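Local coordinates for protein desulfoferrodoxin (Rbo) (Treponema pallidum subsp. pallidum str. Nichols, PDB 1Y07) that binds iron at a four-histidine, one-cysteine site and, as a class III superoxide reductase, probably reduces superoxide to hydrogen peroxide, at residues His70-Glu75 with Gly98-Thr103; His76-Val81 with Ala115-Asn120. One frame throughout, in Å; residues are numbered along the deposited sequence.

Contact 1 of 2, residues His70-Glu75 with Gly98-Thr103; sequences HPMTPE and GAPEVT. With FE (Fe (III) ion), chain H.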
# COMPACT_ATOMS: atom_id res chain seq x y z
N HIS B 70 19.50 -10.38 -7.75
CA HIS B 70 19.62 -10.76 -6.35
C HIS B 70 19.16 -12.19 -6.13
O HIS B 70 18.24 -12.65 -6.81
CB HIS B 70 18.72 -9.83 -5.50
CG HIS B 70 18.90 -10.00 -4.02
ND1 HIS B 70 18.40 -11.08 -3.31
CD2 HIS B 70 19.52 -9.21 -3.11
CE1 HIS B 70 18.70 -10.94 -2.04
NE2 HIS B 70 19.37 -9.81 -1.89
N PRO B 71 19.75 -12.87 -5.17
CA PRO B 71 19.29 -14.18 -4.71
C PRO B 71 17.80 -14.26 -4.36
O PRO B 71 17.25 -13.37 -3.75
CB PRO B 71 20.13 -14.43 -3.45
CG PRO B 71 21.37 -13.72 -3.71
CD PRO B 71 21.00 -12.47 -4.47
N MET B 72 17.19 -15.35 -4.78
CA MET B 72 15.87 -15.72 -4.35
C MET B 72 15.90 -17.17 -3.83
O MET B 72 15.53 -18.14 -4.55
CB MET B 72 14.90 -15.55 -5.52
CG MET B 72 14.74 -14.13 -6.02
SD MET B 72 13.90 -13.08 -4.85
CE MET B 72 12.30 -13.67 -4.94
N THR B 73 16.40 -17.30 -2.60
CA THR B 73 16.47 -18.57 -1.86
C THR B 73 15.79 -18.44 -0.51
O THR B 73 15.60 -17.34 -0.02
CB THR B 73 17.95 -18.96 -1.58
OG1 THR B 73 18.49 -18.11 -0.56
CG2 THR B 73 18.83 -18.73 -2.80
N PRO B 74 15.47 -19.56 0.16
CA PRO B 74 14.77 -19.46 1.45
C PRO B 74 15.54 -18.68 2.53
O PRO B 74 14.92 -18.10 3.41
CB PRO B 74 14.58 -20.93 1.86
CG PRO B 74 14.73 -21.71 0.58
CD PRO B 74 15.76 -20.96 -0.22
N GLU B 75 16.86 -18.66 2.46
CA GLU B 75 17.68 -18.02 3.51
C GLU B 75 17.99 -16.55 3.18
O GLU B 75 18.26 -15.74 4.08
CB GLU B 75 18.99 -18.80 3.72
CG GLU B 75 18.83 -20.31 3.91
CD GLU B 75 18.66 -21.10 2.61
OE1 GLU B 75 19.56 -21.07 1.74
OE2 GLU B 75 17.62 -21.78 2.44
N GLY B 98 10.65 -17.66 -7.35
CA GLY B 98 10.60 -17.03 -8.65
C GLY B 98 11.80 -16.12 -8.83
O GLY B 98 12.79 -16.20 -8.08
N ALA B 99 11.69 -15.21 -9.78
CA ALA B 99 12.78 -14.29 -10.04
C ALA B 99 12.66 -13.07 -9.12
O ALA B 99 11.57 -12.78 -8.58
CB ALA B 99 12.71 -13.87 -11.47
N PRO B 100 13.74 -12.32 -8.98
CA PRO B 100 13.71 -11.10 -8.17
C PRO B 100 13.15 -9.97 -8.99
O PRO B 100 13.84 -9.01 -9.26
CB PRO B 100 15.20 -10.87 -7.84
CG PRO B 100 15.90 -11.40 -9.06
CD PRO B 100 15.08 -12.58 -9.54
N GLU B 101 11.91 -10.11 -9.47
CA GLU B 101 11.25 -9.08 -10.25
C GLU B 101 9.74 -9.18 -10.10
O GLU B 101 9.20 -10.25 -9.85
CB GLU B 101 11.59 -9.21 -11.74
CG GLU B 101 11.12 -10.49 -12.33
CD GLU B 101 11.10 -10.46 -13.84
OE1 GLU B 101 12.17 -10.44 -14.44
OE2 GLU B 101 9.99 -10.47 -14.44
N VAL B 102 9.07 -8.07 -10.30
CA VAL B 102 7.60 -8.03 -10.28
C VAL B 102 7.11 -6.85 -11.11
O VAL B 102 7.84 -5.90 -11.30
CB VAL B 102 7.09 -7.96 -8.81
CG1 VAL B 102 7.31 -6.56 -8.24
CG2 VAL B 102 5.65 -8.50 -8.69
N THR B 103 5.91 -6.93 -11.62
CA THR B 103 5.37 -5.89 -12.44
C THR B 103 4.10 -5.34 -11.77
O THR B 103 3.33 -6.07 -11.15
CB THR B 103 5.00 -6.46 -13.76
OG1 THR B 103 6.20 -7.00 -14.36
CG2 THR B 103 4.46 -5.35 -14.75
FE FE H . 20.14 -9.34 0.31
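H70 binds the ferric ion through NE2, with NE2 to FE at 2.4 Å. H50, H76, C119 and H122 complete the iron site. On the far side of the same imidazole, ND1 donates to the carbonyl of the next residue, 2.6 Å from P71 O. That bond reaches a lone pair of the oxygen in the carbonyl plane, and the acceptor lies only 5° out of the ring plane, so metal and carbonyl together fix the tilt of the ring. CG stands anti to the backbone N (chi1 -172°), and P71 CD covers one ring face near its rim.

Outside this shell the 70-75 loop packs on 98-103 without a hydrogen bond between them. M72 does most of the touching. Its chain bends at chi2 and chi3, and the M72 and P100 side chains cross obliquely, M72 CG 3.8 Å from P100 CB. M72 CB also rests 3.4 Å from G98 O, and the terminal M72 CE comes to 3.8 Å from A99 O. P100 also reaches the H70 backbone, P100 CG lying 3.5 Å from H70 O. P100 is the centre of an inverse gamma turn, and its backbone is hydrogen-bonded to V65 of strand 60-65. L94 and strand 78-85 pack on M72.

Because ND1 is the donor, H70 is an imidazole with its proton on ND1 and its NE2 lone pair on iron; the P71 carbonyl would be expected to polarise that N-H and strengthen donation to the metal.

Contact 2 of 2, residues His76-Val81 with Ala115-Asn120; sequences HYIAWV and AYEFCN. With FE (Fe (III) ion), chain H.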
# COMPACT_ATOMS: atom_id res chain seq x y z
N HIS B 76 17.95 -16.23 1.89
CA HIS B 76 18.27 -14.93 1.36
C HIS B 76 17.42 -14.61 0.13
O HIS B 76 17.60 -15.21 -0.95
CB HIS B 76 19.74 -14.89 1.00
CG HIS B 76 20.26 -13.53 0.74
ND1 HIS B 76 21.44 -13.31 0.06
CD2 HIS B 76 19.77 -12.30 1.06
CE1 HIS B 76 21.67 -12.01 -0.02
NE2 HIS B 76 20.67 -11.38 0.58
N TYR B 77 16.49 -13.68 0.29
CA TYR B 77 15.48 -13.41 -0.75
C TYR B 77 14.98 -11.96 -0.71
O TYR B 77 15.08 -11.28 0.32
CB TYR B 77 14.30 -14.36 -0.57
CG TYR B 77 13.67 -14.31 0.80
CD1 TYR B 77 12.62 -13.43 1.05
CD2 TYR B 77 14.12 -15.10 1.86
CE1 TYR B 77 12.04 -13.34 2.32
CE2 TYR B 77 13.54 -15.01 3.14
CZ TYR B 77 12.50 -14.13 3.36
OH TYR B 77 11.87 -14.01 4.59
N ILE B 78 14.43 -11.51 -1.83
CA ILE B 78 13.64 -10.25 -1.87
C ILE B 78 12.20 -10.57 -1.49
O ILE B 78 11.51 -11.34 -2.17
CB ILE B 78 13.68 -9.58 -3.25
CG1 ILE B 78 15.13 -9.37 -3.73
CG2 ILE B 78 12.92 -8.27 -3.20
CD1 ILE B 78 16.04 -8.73 -2.68
N ALA B 79 11.73 -9.94 -0.44
CA ALA B 79 10.42 -10.23 0.14
C ALA B 79 9.30 -9.55 -0.61
O ALA B 79 8.27 -10.16 -0.87
CB ALA B 79 10.40 -9.79 1.54
N TRP B 80 9.51 -8.30 -0.96
CA TRP B 80 8.46 -7.49 -1.57
C TRP B 80 9.08 -6.28 -2.26
O TRP B 80 10.24 -5.91 -2.01
CB TRP B 80 7.37 -7.10 -0.53
CG TRP B 80 7.85 -6.43 0.76
CD1 TRP B 80 7.92 -7.00 2.00
CD2 TRP B 80 8.29 -5.07 0.94
NE1 TRP B 80 8.40 -6.11 2.93
CE2 TRP B 80 8.64 -4.91 2.32
CE3 TRP B 80 8.48 -3.97 0.08
CZ2 TRP B 80 9.15 -3.73 2.83
CZ3 TRP B 80 8.98 -2.79 0.59
CH2 TRP B 80 9.28 -2.66 1.95
N VAL B 81 8.29 -5.67 -3.13
CA VAL B 81 8.61 -4.43 -3.81
C VAL B 81 7.40 -3.52 -3.62
O VAL B 81 6.24 -3.98 -3.76
CB VAL B 81 8.88 -4.64 -5.33
CG1 VAL B 81 8.99 -3.31 -6.06
CG2 VAL B 81 10.12 -5.53 -5.52
N ALA B 115 10.59 3.28 -6.52
CA ALA B 115 10.43 1.88 -6.15
C ALA B 115 11.28 1.60 -4.93
O ALA B 115 12.34 2.19 -4.80
CB ALA B 115 10.81 0.96 -7.29
N TYR B 116 10.83 0.65 -4.10
CA TYR B 116 11.46 0.24 -2.84
C TYR B 116 11.40 -1.27 -2.79
O TYR B 116 10.43 -1.83 -3.18
CB TYR B 116 10.75 0.82 -1.61
CG TYR B 116 10.48 2.31 -1.68
CD1 TYR B 116 9.41 2.78 -2.43
CD2 TYR B 116 11.30 3.23 -1.04
CE1 TYR B 116 9.14 4.14 -2.52
CE2 TYR B 116 11.02 4.60 -1.12
CZ TYR B 116 9.94 5.03 -1.89
OH TYR B 116 9.63 6.37 -2.05
N GLU B 117 12.49 -1.93 -2.36
CA GLU B 117 12.52 -3.41 -2.22
C GLU B 117 13.08 -3.75 -0.86
O GLU B 117 13.96 -3.05 -0.37
CB GLU B 117 13.33 -4.09 -3.33
CG GLU B 117 14.82 -3.83 -3.30
CD GLU B 117 15.63 -4.76 -2.39
OE1 GLU B 117 16.87 -4.60 -2.32
OE2 GLU B 117 15.08 -5.63 -1.72
N PHE B 118 12.56 -4.80 -0.25
CA PHE B 118 13.08 -5.31 1.02
C PHE B 118 13.76 -6.68 0.86
O PHE B 118 13.12 -7.64 0.44
CB PHE B 118 11.92 -5.46 2.04
CG PHE B 118 12.37 -6.03 3.39
CD1 PHE B 118 13.22 -5.31 4.20
CD2 PHE B 118 11.93 -7.27 3.82
CE1 PHE B 118 13.64 -5.83 5.41
CE2 PHE B 118 12.36 -7.79 5.05
CZ PHE B 118 13.20 -7.07 5.83
N CYS B 119 15.03 -6.73 1.24
CA CYS B 119 15.75 -8.00 1.34
C CYS B 119 15.73 -8.47 2.81
O CYS B 119 15.92 -7.70 3.73
CB CYS B 119 17.17 -7.83 0.84
SG CYS B 119 18.28 -9.17 1.36
N ASN B 120 15.49 -9.75 3.03
CA ASN B 120 15.29 -10.24 4.38
C ASN B 120 16.57 -10.13 5.20
O ASN B 120 16.52 -10.00 6.43
CB ASN B 120 14.76 -11.68 4.36
CG ASN B 120 15.86 -12.69 4.22
OD1 ASN B 120 16.54 -12.77 3.18
ND2 ASN B 120 16.02 -13.51 5.24
FE FE H . 20.14 -9.34 0.31
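C119 SG is gripped twice: it binds FE at 2.1 Å and is also hydrogen-bonded to a residue adjoining the segments. Iron joins the strands directly, since H76 NE2 binds the same ion, likewise at 2.1 Å. H76 NE2, FE and C119 SG make an angle of 103°, so the two ligands are cis and roughly perpendicular, as expected for an equatorial histidine beside the axial cysteine of a superoxide reductase. Separately, the rotation of the H76 ring puts C119 SG at its edge, near its plane.

Next along the strand, A79 N donates to F118 O at 2.8 Å, with an N-H...O angle of 165° and nearly along the C=O axis. F118 N in turn donates to W80 O, so A79 and W80 together face the single residue F118. This is a beta bulge between the antiparallel non-hydrogen-bonded pairs I78-C119 and V81-E117, and it explains why I78 and V81, three positions apart, share one face with C119 and E117.

At the metal end N120 grips both the N-H and the C=O of Y77, which face it along one strand edge. N120 OD1 accepts from Y77 N at 3.0 Å, the donor sitting above the carbonyl plane, while N120 N gives to Y77 O at 3.1 Å. The amide lies flat on the tyrosine ring, planes 9° apart, with N120 CB 3.8 Å from the centroid of the Y77 ring in a CH-pi contact. At the bulge, F118 CB lies over the six-membered ring of W80, 3.5 Å from its centroid; the phenyl itself is slid aside and barely overlaps the indole.

Strands 78-85 and 112-119 are the inner pair of a four-stranded antiparallel sheet, flanked by 88-93 and 123-127. Its I78, V81 and E117 face packs on strand 60-65 of the other sheet, while W80 and F118 meet strand 5-9.

How the contacts relate
Running from the N terminus, the chain passes through 70-75 and directly into 76-81, so the two contacts share one continuous run of residues. Contact 1 then closes a loop of 22 residues, containing all of strands 78-85 and 88-93, when 98-103 arrives. Contact 2 closes later, at 115-120, after strand 101-105 has been made. Their segments therefore alternate and the loops cross. Contact 1 ties the metal-ligand loop to the turn that leads into strand 101-105, outermost within this chain in the three-stranded sheet; contact 2 joins the central strands of the four-stranded sheet. They meet at iron, where H70 and H76 are neighbouring ligands, and at I78, which touches H70 and M72.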